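Local atomic coordinates of Oxidored_FMN domain-containing protein ([Pseudomonas] geniculata N1, PDB entry 6L6J), a protein that probably acts as the amine oxidase of 6-hydroxypseudooxynicotine, carrying FMN and a [4Fe-4S] cluster, with ADP bound in a second, nucleotide-binding region. Residues S462-G465 and A466-A470; V641-G645 and D646-A650; N199-R202 and L203-T207. All coordinates share one frame; numbering follows the deposited sequence.

Interaction 1: S462-G465 and A466-A470; sequences SPLG and ADDVA. With ADP (adenosine-5'-diphosphate), chain D.
Two flat groups frame this turn, the carboxylate of Asp468 and the adenine ring of ADP, with the backbone of Leu464 and Gly465 running between them. The carboxylate is approached at OD2 by the Gly465 backbone N-H, which comes from the anti side and stands 32° out of the carboxylate plane; Gly465 N and Asp468 OD2 lie 2.5 Å apart, the N-H...O angle being a bent 140°. On the adenine, the Watson-Crick atoms are read by one residue: Leu464 N donates to ADP N1 over 3.3 Å, and ADP N6 donates to Leu464 O over 3.0 Å. Next to N1 on the same rim, ADP C2 has Ser462 O near it at 3.5 Å. With chi1 at -39°, CG sits beside the Asp468 backbone N, and this turns the acid back toward the start of its own helix.

Gly465 is the N-cap of helix 466-472, and Asp468 stands at N3. With glycine at the N-cap there is no side chain to return the bond, so only half of a capping box is made; Asp468 N is bonded, weakly, to the backbone oxygen Gly465 O at 3.3 Å. The amide ends of the first helical turn would probably favour the charged form of Asp468. Leu464 and Val469 form a hydrophobic staple, Leu464 CB meeting Val469 CG2 at 4.2 Å, while Leu464 CD2 passes over Asp468 CB. Both staple residues also touch Ile394 of strand 390-394 in the Rossmann-like domain, and Val469 continues onto Leu629 of helix 624-632.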
ATOM      1  N   SER A 462       6.183  20.961  26.441  1.00 45.93           N
ATOM      2  CA  SER A 462       6.990  22.142  26.072  1.00 45.65           C
ATOM      3  C   SER A 462       6.366  22.873  24.887  1.00 44.30           C
ATOM      4  O   SER A 462       6.823  22.744  23.756  1.00 44.19           O
ATOM      5  CB  SER A 462       8.404  21.699  25.830  1.00 48.91           C
ATOM      6  OG  SER A 462       8.808  20.784  26.849  1.00 45.53           O
ATOM      7  N   PRO A 463       5.300  23.675  25.118  1.00 45.12           N
ATOM      8  CA  PRO A 463       4.841  24.647  24.130  1.00 48.21           C
ATOM      9  C   PRO A 463       5.894  25.760  24.058  1.00 48.42           C
ATOM     10  O   PRO A 463       6.293  26.230  25.103  1.00 51.55           O
ATOM     11  CB  PRO A 463       3.476  25.130  24.660  1.00 46.04           C
ATOM     12  CG  PRO A 463       3.540  24.880  26.148  1.00 45.32           C
ATOM     13  CD  PRO A 463       4.473  23.696  26.334  1.00 47.69           C
ATOM     14  N   LEU A 464       6.349  26.098  22.852  1.00 48.04           N
ATOM     15  CA  LEU A 464       7.456  27.062  22.615  1.00 50.44           C
ATOM     16  C   LEU A 464       6.911  28.322  21.925  1.00 50.96           C
ATOM     17  O   LEU A 464       6.283  28.193  20.851  1.00 49.99           O
ATOM     18  CB  LEU A 464       8.544  26.397  21.765  1.00 50.59           C
ATOM     19  CG  LEU A 464       9.191  25.145  22.360  1.00 54.05           C
ATOM     20  CD1 LEU A 464      10.212  24.548  21.396  1.00 54.27           C
ATOM     21  CD2 LEU A 464       9.847  25.436  23.701  1.00 54.00           C
ATOM     22  N   GLY A 465       7.120  29.488  22.547  1.00 51.44           N
ATOM     23  CA  GLY A 465       7.025  30.812  21.897  1.00 51.51           C
ATOM     24  C   GLY A 465       8.298  31.081  21.113  1.00 50.63           C
ATOM     25  O   GLY A 465       9.254  30.275  21.272  1.00 43.78           O
ATOM     26  N   ALA A 466       8.313  32.153  20.309  1.00 49.97           N
ATOM     27  CA  ALA A 466       9.444  32.558  19.436  1.00 50.95           C
ATOM     28  C   ALA A 466      10.674  32.886  20.284  1.00 56.89           C
ATOM     29  O   ALA A 466      11.795  32.572  19.838  1.00 58.61           O
ATOM     30  CB  ALA A 466       9.051  33.735  18.588  1.00 51.83           C
ATOM     31  N   ASP A 467      10.454  33.491  21.458  1.00 63.69           N
ATOM     32  CA  ASP A 467      11.503  33.848  22.454  1.00 63.48           C
ATOM     33  C   ASP A 467      12.276  32.592  22.845  1.00 59.80           C
ATOM     34  O   ASP A 467      13.517  32.620  22.781  1.00 65.83           O
ATOM     35  CB  ASP A 467      10.905  34.465  23.724  1.00 70.65           C
ATOM     36  CG  ASP A 467      10.482  35.917  23.573  1.00 73.58           C
ATOM     37  OD1 ASP A 467      11.337  36.734  23.161  1.00 66.43           O
ATOM     38  OD2 ASP A 467       9.295  36.211  23.846  1.00 72.28           O
ATOM     39  N   ASP A 468      11.553  31.544  23.243  1.00 58.45           N
ATOM     40  CA  ASP A 468      12.120  30.295  23.823  1.00 57.39           C
ATOM     41  C   ASP A 468      13.068  29.672  22.794  1.00 55.44           C
ATOM     42  O   ASP A 468      14.122  29.162  23.205  1.00 55.29           O
ATOM     43  CB  ASP A 468      11.019  29.312  24.247  1.00 57.22           C
ATOM     44  CG  ASP A 468       9.802  29.961  24.890  1.00 60.93           C
ATOM     45  OD1 ASP A 468       9.980  30.850  25.738  1.00 68.81           O
ATOM     46  OD2 ASP A 468       8.679  29.598  24.515  1.00 63.88           O
ATOM     47  N   VAL A 469      12.711  29.761  21.509  1.00 55.11           N
ATOM     48  CA  VAL A 469      13.439  29.127  20.367  1.00 56.62           C
ATOM     49  C   VAL A 469      14.756  29.865  20.136  1.00 58.07           C
ATOM     50  O   VAL A 469      15.771  29.178  19.946  1.00 56.45           O
ATOM     51  CB  VAL A 469      12.580  29.108  19.088  1.00 61.84           C
ATOM     52  CG1 VAL A 469      13.344  28.557  17.891  1.00 57.26           C
ATOM     53  CG2 VAL A 469      11.281  28.329  19.299  1.00 62.71           C
ATOM     54  N   ALA A 470      14.730  31.204  20.128  1.00 63.12           N
ATOM     55  CA  ALA A 470      15.936  32.070  20.038  1.00 64.93           C
ATOM     56  C   ALA A 470      16.898  31.741  21.187  1.00 65.44           C
ATOM     57  O   ALA A 470      18.092  31.508  20.908  1.00 67.08           O
ATOM     58  CB  ALA A 470      15.541  33.524  20.067  1.00 66.59           C
TER
HETATM   59  PB  ADP D 703       2.582  16.718  11.027  1.00 31.73           P
HETATM   60  O1B ADP D 703       3.678  16.076  11.846  1.00 30.66           O
HETATM   61  O2B ADP D 703       1.788  15.721  10.184  1.00 29.63           O
HETATM   62  O3B ADP D 703       3.076  17.900  10.232  1.00 34.39           O
HETATM   63  PA  ADP D 703       1.036  17.009  13.500  1.00 30.59           P
HETATM   64  O1A ADP D 703       1.061  15.521  13.602  1.00 29.62           O
HETATM   65  O2A ADP D 703      -0.254  17.717  13.681  1.00 29.48           O
HETATM   66  O3A ADP D 703       1.548  17.396  12.047  1.00 31.62           O
HETATM   67  O5' ADP D 703       2.182  17.632  14.449  1.00 31.25           O
HETATM   68  C5' ADP D 703       2.034  18.913  15.104  1.00 30.95           C
HETATM   69  C4' ADP D 703       2.440  18.788  16.552  1.00 32.04           C
HETATM   70  O4' ADP D 703       3.177  19.984  16.930  1.00 32.12           O
HETATM   71  C3' ADP D 703       1.279  18.693  17.558  1.00 34.70           C
HETATM   72  O3' ADP D 703       1.582  17.884  18.688  1.00 30.89           O
HETATM   73  C2' ADP D 703       1.116  20.163  17.963  1.00 36.46           C
HETATM   74  O2' ADP D 703       0.370  20.393  19.141  1.00 35.78           O
HETATM   75  C1' ADP D 703       2.594  20.516  18.097  1.00 36.10           C
HETATM   76  N9  ADP D 703       2.868  21.949  18.212  1.00 37.54           N
HETATM   77  C8  ADP D 703       2.231  22.990  17.575  1.00 36.13           C
HETATM   78  N7  ADP D 703       2.700  24.165  17.914  1.00 37.43           N
HETATM   79  C5  ADP D 703       3.694  23.885  18.851  1.00 39.11           C
HETATM   80  C6  ADP D 703       4.574  24.705  19.595  1.00 38.91           C
HETATM   81  N6  ADP D 703       4.611  26.027  19.504  1.00 36.06           N
HETATM   82  N1  ADP D 703       5.450  24.098  20.435  1.00 40.13           N
HETATM   83  C2  ADP D 703       5.429  22.763  20.515  1.00 38.08           C
HETATM   84  N3  ADP D 703       4.659  21.898  19.864  1.00 36.26           N
HETATM   85  C4  ADP D 703       3.805  22.522  19.038  1.00 35.85           C

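Interaction 2: V641-G645 and D646-A650; sequences VERIG and DCLGA. With ADP (adenosine-5'-diphosphate), chain D.
Arg643 and Leu648 meet across the turn with their side chains at about a right angle, while Gly645 between them supplies the carbonyl that closes it. With chi1 at 72°, Arg643 CG lies between its own backbone N and carbonyl carbon, which turns the chain over the turn: Leu648 CD1 is 3.6 Å from Arg643 CG and 3.3 Å from Arg643 NE. Leu648 O lies at the guanidinium edge, in its plane. Two amides converge on Gly645 O: Gly649 N at 2.7 Å in a nearly straight bond (165°), and Leu648 N at 2.8 Å in a weak one. The result is a single helix-like turn. Gly645 has a positive phi (81°), and a side chain here would run into ADP O3B, 3.7 Å from Gly645 CA; the following amide, Asp646 N, donates to that oxygen at 2.9 Å. Asp646 OD2 forms a salt bridge with Arg426, another ADP-binding residue. A Gly-Asp pair after a strand, set against the diphosphate, is consistent with the dinucleotide-binding flavoprotein fold. Strand 641-643 is an edge strand, within this chain, of the five-stranded parallel sheet, beside strand 476-479; Ile644 packs on helix 653-666, Cys647 on Val479, and Arg643 on Tyr626 of helix 624-632.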
ATOM      1  N   VAL A 641      16.147  28.538   9.539  1.00 48.07           N
ATOM      2  CA  VAL A 641      14.783  28.069   9.926  1.00 45.95           C
ATOM      3  C   VAL A 641      14.027  27.566   8.686  1.00 42.54           C
ATOM      4  O   VAL A 641      13.918  28.322   7.712  1.00 37.67           O
ATOM      5  CB  VAL A 641      13.977  29.186  10.616  1.00 47.13           C
ATOM      6  CG1 VAL A 641      12.571  28.726  10.965  1.00 45.80           C
ATOM      7  CG2 VAL A 641      14.686  29.708  11.851  1.00 47.87           C
ATOM      8  N   GLU A 642      13.481  26.348   8.746  1.00 41.15           N
ATOM      9  CA  GLU A 642      12.591  25.780   7.692  1.00 39.58           C
ATOM     10  C   GLU A 642      11.323  25.214   8.351  1.00 39.54           C
ATOM     11  O   GLU A 642      11.356  24.956   9.569  1.00 39.05           O
ATOM     12  CB  GLU A 642      13.359  24.760   6.850  1.00 37.03           C
ATOM     13  CG  GLU A 642      13.335  23.352   7.395  1.00 38.59           C
ATOM     14  CD  GLU A 642      14.124  22.348   6.569  1.00 38.19           C
ATOM     15  OE1 GLU A 642      15.162  21.855   7.071  1.00 38.57           O
ATOM     16  OE2 GLU A 642      13.687  22.047   5.427  1.00 38.06           O
ATOM     17  N   ARG A 643      10.234  25.091   7.583  1.00 40.83           N
ATOM     18  CA  ARG A 643       8.968  24.432   8.007  1.00 39.62           C
ATOM     19  C   ARG A 643       8.776  23.156   7.163  1.00 40.19           C
ATOM     20  O   ARG A 643       9.296  23.109   6.015  1.00 40.37           O
ATOM     21  CB  ARG A 643       7.812  25.438   7.936  1.00 42.72           C
ATOM     22  CG  ARG A 643       7.349  25.815   6.535  1.00 46.43           C
ATOM     23  CD  ARG A 643       6.585  27.135   6.446  1.00 45.86           C
ATOM     24  NE  ARG A 643       5.361  27.042   5.676  1.00 48.44           N
ATOM     25  CZ  ARG A 643       4.535  28.049   5.408  1.00 54.23           C
ATOM     26  NH1 ARG A 643       4.811  29.274   5.800  1.00 56.29           N
ATOM     27  NH2 ARG A 643       3.425  27.839   4.723  1.00 59.28           N
ATOM     28  N   ILE A 644       8.112  22.136   7.723  1.00 38.02           N
ATOM     29  CA  ILE A 644       7.892  20.811   7.062  1.00 37.15           C
ATOM     30  C   ILE A 644       6.572  20.192   7.525  1.00 35.84           C
ATOM     31  O   ILE A 644       6.136  20.486   8.647  1.00 40.13           O
ATOM     32  CB  ILE A 644       9.047  19.850   7.347  1.00 37.86           C
ATOM     33  CG1 ILE A 644       9.319  19.750   8.843  1.00 41.34           C
ATOM     34  CG2 ILE A 644      10.290  20.240   6.575  1.00 40.62           C
ATOM     35  CD1 ILE A 644       9.927  18.422   9.253  1.00 41.68           C
ATOM     36  N   GLY A 645       5.950  19.390   6.663  1.00 32.50           N
ATOM     37  CA  GLY A 645       4.721  18.644   6.971  1.00 32.33           C
ATOM     38  C   GLY A 645       3.466  19.490   6.862  1.00 33.88           C
ATOM     39  O   GLY A 645       3.428  20.417   6.013  1.00 35.24           O
ATOM     40  N   ASP A 646       2.452  19.174   7.672  1.00 31.75           N
ATOM     41  CA  ASP A 646       1.097  19.774   7.561  1.00 31.92           C
ATOM     42  C   ASP A 646       1.199  21.283   7.806  1.00 32.92           C
ATOM     43  O   ASP A 646       0.383  22.040   7.261  1.00 33.89           O
ATOM     44  CB  ASP A 646       0.110  19.111   8.526  1.00 31.76           C
ATOM     45  CG  ASP A 646      -0.188  17.652   8.225  1.00 28.41           C
ATOM     46  OD1 ASP A 646      -0.248  17.269   7.038  1.00 26.66           O
ATOM     47  OD2 ASP A 646      -0.332  16.914   9.188  1.00 28.43           O
ATOM     48  N   CYS A 647       2.184  21.701   8.595  1.00 33.85           N
ATOM     49  CA  CYS A 647       2.446  23.129   8.912  1.00 33.12           C
ATOM     50  C   CYS A 647       2.944  23.831   7.644  1.00 33.19           C
ATOM     51  O   CYS A 647       2.628  25.033   7.494  1.00 38.87           O
ATOM     52  CB  CYS A 647       3.334  23.236  10.154  1.00 33.02           C
ATOM     53  SG  CYS A 647       4.915  24.096   9.977  1.00 33.73           S
ATOM     54  N   LEU A 648       3.641  23.122   6.744  1.00 32.82           N
ATOM     55  CA  LEU A 648       3.986  23.632   5.375  1.00 32.10           C
ATOM     56  C   LEU A 648       2.765  23.475   4.474  1.00 33.09           C
ATOM     57  O   LEU A 648       2.332  24.475   3.927  1.00 30.27           O
ATOM     58  CB  LEU A 648       5.186  22.883   4.790  1.00 31.63           C
ATOM     59  CG  LEU A 648       5.601  23.293   3.372  1.00 32.34           C
ATOM     60  CD1 LEU A 648       6.008  24.763   3.308  1.00 31.01           C
ATOM     61  CD2 LEU A 648       6.736  22.415   2.855  1.00 29.75           C
ATOM     62  N   GLY A 649       2.215  22.256   4.373  1.00 36.16           N
ATOM     63  CA  GLY A 649       0.974  21.987   3.620  1.00 35.20           C
ATOM     64  C   GLY A 649       0.311  20.707   4.070  1.00 34.59           C
ATOM     65  O   GLY A 649       1.021  19.697   4.226  1.00 40.25           O
ATOM     66  N   ALA A 650      -1.008  20.729   4.248  1.00 33.21           N
ATOM     67  CA  ALA A 650      -1.795  19.550   4.696  1.00 32.20           C
ATOM     68  C   ALA A 650      -1.672  18.402   3.675  1.00 30.92           C
ATOM     69  O   ALA A 650      -1.609  18.670   2.442  1.00 28.84           O
ATOM     70  CB  ALA A 650      -3.237  19.938   4.902  1.00 31.55           C
TER
HETATM   71  PB  ADP D 703       2.582  16.718  11.027  1.00 31.73           P
HETATM   72  O1B ADP D 703       3.678  16.076  11.846  1.00 30.66           O
HETATM   73  O2B ADP D 703       1.788  15.721  10.184  1.00 29.63           O
HETATM   74  O3B ADP D 703       3.076  17.900  10.232  1.00 34.39           O
HETATM   75  PA  ADP D 703       1.036  17.009  13.500  1.00 30.59           P
HETATM   76  O1A ADP D 703       1.061  15.521  13.602  1.00 29.62           O
HETATM   77  O2A ADP D 703      -0.254  17.717  13.681  1.00 29.48           O
HETATM   78  O3A ADP D 703       1.548  17.396  12.047  1.00 31.62           O
HETATM   79  O5' ADP D 703       2.182  17.632  14.449  1.00 31.25           O
HETATM   80  C5' ADP D 703       2.034  18.913  15.104  1.00 30.95           C
HETATM   81  C4' ADP D 703       2.440  18.788  16.552  1.00 32.04           C
HETATM   82  O4' ADP D 703       3.177  19.984  16.930  1.00 32.12           O
HETATM   83  C3' ADP D 703       1.279  18.693  17.558  1.00 34.70           C
HETATM   84  O3' ADP D 703       1.582  17.884  18.688  1.00 30.89           O
HETATM   85  C2' ADP D 703       1.116  20.163  17.963  1.00 36.46           C
HETATM   86  O2' ADP D 703       0.370  20.393  19.141  1.00 35.78           O
HETATM   87  C1' ADP D 703       2.594  20.516  18.097  1.00 36.10           C
HETATM   88  N9  ADP D 703       2.868  21.949  18.212  1.00 37.54           N
HETATM   89  C8  ADP D 703       2.231  22.990  17.575  1.00 36.13           C
HETATM   90  N7  ADP D 703       2.700  24.165  17.914  1.00 37.43           N
HETATM   91  C5  ADP D 703       3.694  23.885  18.851  1.00 39.11           C
HETATM   92  C6  ADP D 703       4.574  24.705  19.595  1.00 38.91           C
HETATM   93  N6  ADP D 703       4.611  26.027  19.504  1.00 36.06           N
HETATM   94  N1  ADP D 703       5.450  24.098  20.435  1.00 40.13           N
HETATM   95  C2  ADP D 703       5.429  22.763  20.515  1.00 38.08           C
HETATM   96  N3  ADP D 703       4.659  21.898  19.864  1.00 36.26           N
HETATM   97  C4  ADP D 703       3.805  22.522  19.038  1.00 35.85           C

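Interaction 3: N199-R202 and L203-T207; sequences NRVR and LLRET
Arg202 leaves the helix with CG opposite its backbone N and then bends at chi3 (-41°), whereas Glu206, one turn on, has CG beside its backbone N (chi1 -73°) and runs extended from there. The two chains therefore slant across each other, the carboxyl carbon Glu206 CD lying 3.5 Å from the methylene Arg202 CG. Their charged ends do not meet: Arg202 NH1 and Glu206 OE2 stay 4.8 Å apart, and a water accepts from the first and donates to the second. Arg202 NH2 instead turns back to Asn199 OD1 at 3.0 Å, approaching from above the amide plane. Arg202 NE binds Asp192 O, and Glu206 OE1 binds Tyr193 OH. Beneath, Arg205 N to Val201 O (3.0 Å) and Glu206 N to Arg202 O (2.8 Å) keep the pattern of helix 197-215, which packs on helices 142-162 and 241-249 outside the TIM barrel. At a kink, one water joins Leu203 N to Asn199 O and, weakly, to Arg200 O; a second joins Leu204 N to Arg200 O. Water thus mediates at the kink amides and between the charged ends of Arg202 and Glu206, so any attraction between those two charges is probably weak and passes through the water.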
ATOM      1  N   ASN A 199     -12.344 -28.646 -18.865  1.00 46.50           N
ATOM      2  CA  ASN A 199     -12.240 -27.695 -20.013  1.00 44.99           C
ATOM      3  C   ASN A 199     -11.777 -26.304 -19.550  1.00 42.61           C
ATOM      4  O   ASN A 199     -10.957 -25.679 -20.258  1.00 39.77           O
ATOM      5  CB  ASN A 199     -13.568 -27.564 -20.764  1.00 44.89           C
ATOM      6  CG  ASN A 199     -13.858 -28.749 -21.657  1.00 43.03           C
ATOM      7  OD1 ASN A 199     -13.220 -29.794 -21.521  1.00 41.43           O
ATOM      8  ND2 ASN A 199     -14.785 -28.576 -22.586  1.00 38.42           N
ATOM      9  N   ARG A 200     -12.297 -25.818 -18.419  1.00 41.85           N
ATOM     10  CA  ARG A 200     -12.021 -24.441 -17.917  1.00 40.27           C
ATOM     11  C   ARG A 200     -10.575 -24.351 -17.412  1.00 38.42           C
ATOM     12  O   ARG A 200      -9.972 -23.280 -17.546  1.00 35.40           O
ATOM     13  CB  ARG A 200     -13.075 -24.027 -16.885  1.00 37.17           C
ATOM     14  CG  ARG A 200     -14.330 -23.439 -17.528  1.00 38.92           C
ATOM     15  CD  ARG A 200     -15.612 -23.602 -16.726  1.00 39.27           C
ATOM     16  NE  ARG A 200     -15.328 -23.453 -15.306  1.00 39.46           N
ATOM     17  CZ  ARG A 200     -15.580 -24.354 -14.365  1.00 39.78           C
ATOM     18  NH1 ARG A 200     -16.207 -25.485 -14.638  1.00 39.26           N
ATOM     19  NH2 ARG A 200     -15.242 -24.091 -13.122  1.00 42.24           N
ATOM     20  N   VAL A 201     -10.023 -25.453 -16.899  1.00 39.07           N
ATOM     21  CA  VAL A 201      -8.648 -25.495 -16.321  1.00 38.17           C
ATOM     22  C   VAL A 201      -7.613 -25.794 -17.422  1.00 34.95           C
ATOM     23  O   VAL A 201      -6.430 -25.578 -17.161  1.00 33.92           O
ATOM     24  CB  VAL A 201      -8.564 -26.510 -15.166  1.00 39.72           C
ATOM     25  CG1 VAL A 201      -8.256 -27.920 -15.660  1.00 39.64           C
ATOM     26  CG2 VAL A 201      -7.547 -26.063 -14.120  1.00 40.50           C
ATOM     27  N   ARG A 202      -8.044 -26.259 -18.593  1.00 34.92           N
ATOM     28  CA  ARG A 202      -7.173 -26.725 -19.710  1.00 37.05           C
ATOM     29  C   ARG A 202      -6.099 -25.673 -20.039  1.00 36.70           C
ATOM     30  O   ARG A 202      -4.920 -26.056 -20.280  1.00 35.94           O
ATOM     31  CB  ARG A 202      -8.018 -27.025 -20.956  1.00 39.29           C
ATOM     32  CG  ARG A 202      -7.212 -27.523 -22.153  1.00 44.18           C
ATOM     33  CD  ARG A 202      -8.053 -27.978 -23.344  1.00 45.52           C
ATOM     34  NE  ARG A 202      -9.224 -28.735 -22.928  1.00 45.80           N
ATOM     35  CZ  ARG A 202      -9.194 -29.965 -22.415  1.00 51.04           C
ATOM     36  NH1 ARG A 202      -8.047 -30.608 -22.275  1.00 52.58           N
ATOM     37  NH2 ARG A 202     -10.315 -30.550 -22.029  1.00 52.21           N
ATOM     38  N   LEU A 203      -6.463 -24.392 -20.097  1.00 32.41           N
ATOM     39  CA  LEU A 203      -5.501 -23.373 -20.562  1.00 32.67           C
ATOM     40  C   LEU A 203      -4.397 -23.223 -19.512  1.00 35.01           C
ATOM     41  O   LEU A 203      -3.212 -23.149 -19.916  1.00 35.61           O
ATOM     42  CB  LEU A 203      -6.204 -22.048 -20.833  1.00 30.96           C
ATOM     43  CG  LEU A 203      -5.338 -20.986 -21.500  1.00 30.34           C
ATOM     44  CD1 LEU A 203      -4.444 -21.590 -22.577  1.00 30.55           C
ATOM     45  CD2 LEU A 203      -6.193 -19.885 -22.095  1.00 30.72           C
ATOM     46  N   LEU A 204      -4.771 -23.199 -18.227  1.00 35.91           N
ATOM     47  CA  LEU A 204      -3.821 -23.101 -17.087  1.00 36.92           C
ATOM     48  C   LEU A 204      -2.882 -24.314 -17.086  1.00 38.12           C
ATOM     49  O   LEU A 204      -1.675 -24.101 -16.907  1.00 40.40           O
ATOM     50  CB  LEU A 204      -4.573 -23.004 -15.754  1.00 36.38           C
ATOM     51  CG  LEU A 204      -3.666 -23.059 -14.520  1.00 36.25           C
ATOM     52  CD1 LEU A 204      -2.634 -21.938 -14.545  1.00 37.41           C
ATOM     53  CD2 LEU A 204      -4.464 -23.005 -13.243  1.00 33.94           C
ATOM     54  N   ARG A 205      -3.412 -25.530 -17.236  1.00 38.85           N
ATOM     55  CA  ARG A 205      -2.613 -26.791 -17.280  1.00 41.86           C
ATOM     56  C   ARG A 205      -1.678 -26.745 -18.498  1.00 38.98           C
ATOM     57  O   ARG A 205      -0.468 -26.862 -18.311  1.00 44.18           O
ATOM     58  CB  ARG A 205      -3.544 -28.016 -17.264  1.00 45.21           C
ATOM     59  CG  ARG A 205      -2.997 -29.286 -17.908  1.00 46.35           C
ATOM     60  CD  ARG A 205      -4.074 -30.340 -18.128  1.00 46.83           C
ATOM     61  NE  ARG A 205      -4.350 -31.077 -16.898  1.00 52.79           N
ATOM     62  CZ  ARG A 205      -5.556 -31.298 -16.359  1.00 54.40           C
ATOM     63  NH1 ARG A 205      -6.665 -30.854 -16.939  1.00 58.87           N
ATOM     64  NH2 ARG A 205      -5.647 -31.982 -15.232  1.00 47.25           N
ATOM     65  N   GLU A 206      -2.221 -26.572 -19.702  1.00 41.62           N
ATOM     66  CA  GLU A 206      -1.452 -26.573 -20.984  1.00 42.33           C
ATOM     67  C   GLU A 206      -0.330 -25.517 -20.964  1.00 37.54           C
ATOM     68  O   GLU A 206       0.731 -25.773 -21.512  1.00 38.90           O
ATOM     69  CB  GLU A 206      -2.382 -26.296 -22.167  1.00 45.40           C
ATOM     70  CG  GLU A 206      -3.286 -27.456 -22.526  1.00 46.42           C
ATOM     71  CD  GLU A 206      -4.142 -27.175 -23.744  1.00 50.45           C
ATOM     72  OE1 GLU A 206      -4.409 -25.991 -24.018  1.00 48.97           O
ATOM     73  OE2 GLU A 206      -4.523 -28.143 -24.426  1.00 57.98           O
ATOM     74  N   THR A 207      -0.562 -24.356 -20.369  1.00 33.98           N
ATOM     75  CA  THR A 207       0.445 -23.278 -20.268  1.00 36.05           C
ATOM     76  C   THR A 207       1.572 -23.765 -19.347  1.00 39.36           C
ATOM     77  O   THR A 207       2.733 -23.896 -19.831  1.00 38.87           O
ATOM     78  CB  THR A 207      -0.229 -21.965 -19.846  1.00 35.86           C
ATOM     79  OG1 THR A 207      -1.136 -21.630 -20.897  1.00 37.36           O
ATOM     80  CG2 THR A 207       0.732 -20.814 -19.649  1.00 34.99           C
TER
HETATM   81  O   HOH W   1      -9.273 -23.362 -20.548  1.00 33.98           O
HETATM   82  O   HOH W   2      -7.329 -21.923 -17.274  1.00 38.40           O
HETATM   83  O   HOH W   3      -5.220 -30.380 -23.586  1.00 30.23           O

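In the fold
Along the chain interaction 3 comes first, in the FMN-binding TIM barrel, followed by interaction 1 and then interaction 2, both in the Rossmann-like region. Interactions 1 and 2 have centres about 17 Å apart and nearest atoms about 6 Å apart; they do not touch, but ADP spans them, its adenine at residues 462-464 and its diphosphate at 645-646. Interaction 1 follows strand 456-459, and interaction 2 includes strand 641-643 and the turn after it; within this chain these are the two outermost strands of one five-stranded parallel sheet. Interaction 3 lies on the opposite side of the chain's centre, its centre about 70 Å from interaction 1 and 56 Å from interaction 2, reflecting separate flavin and ADP domains within one subunit.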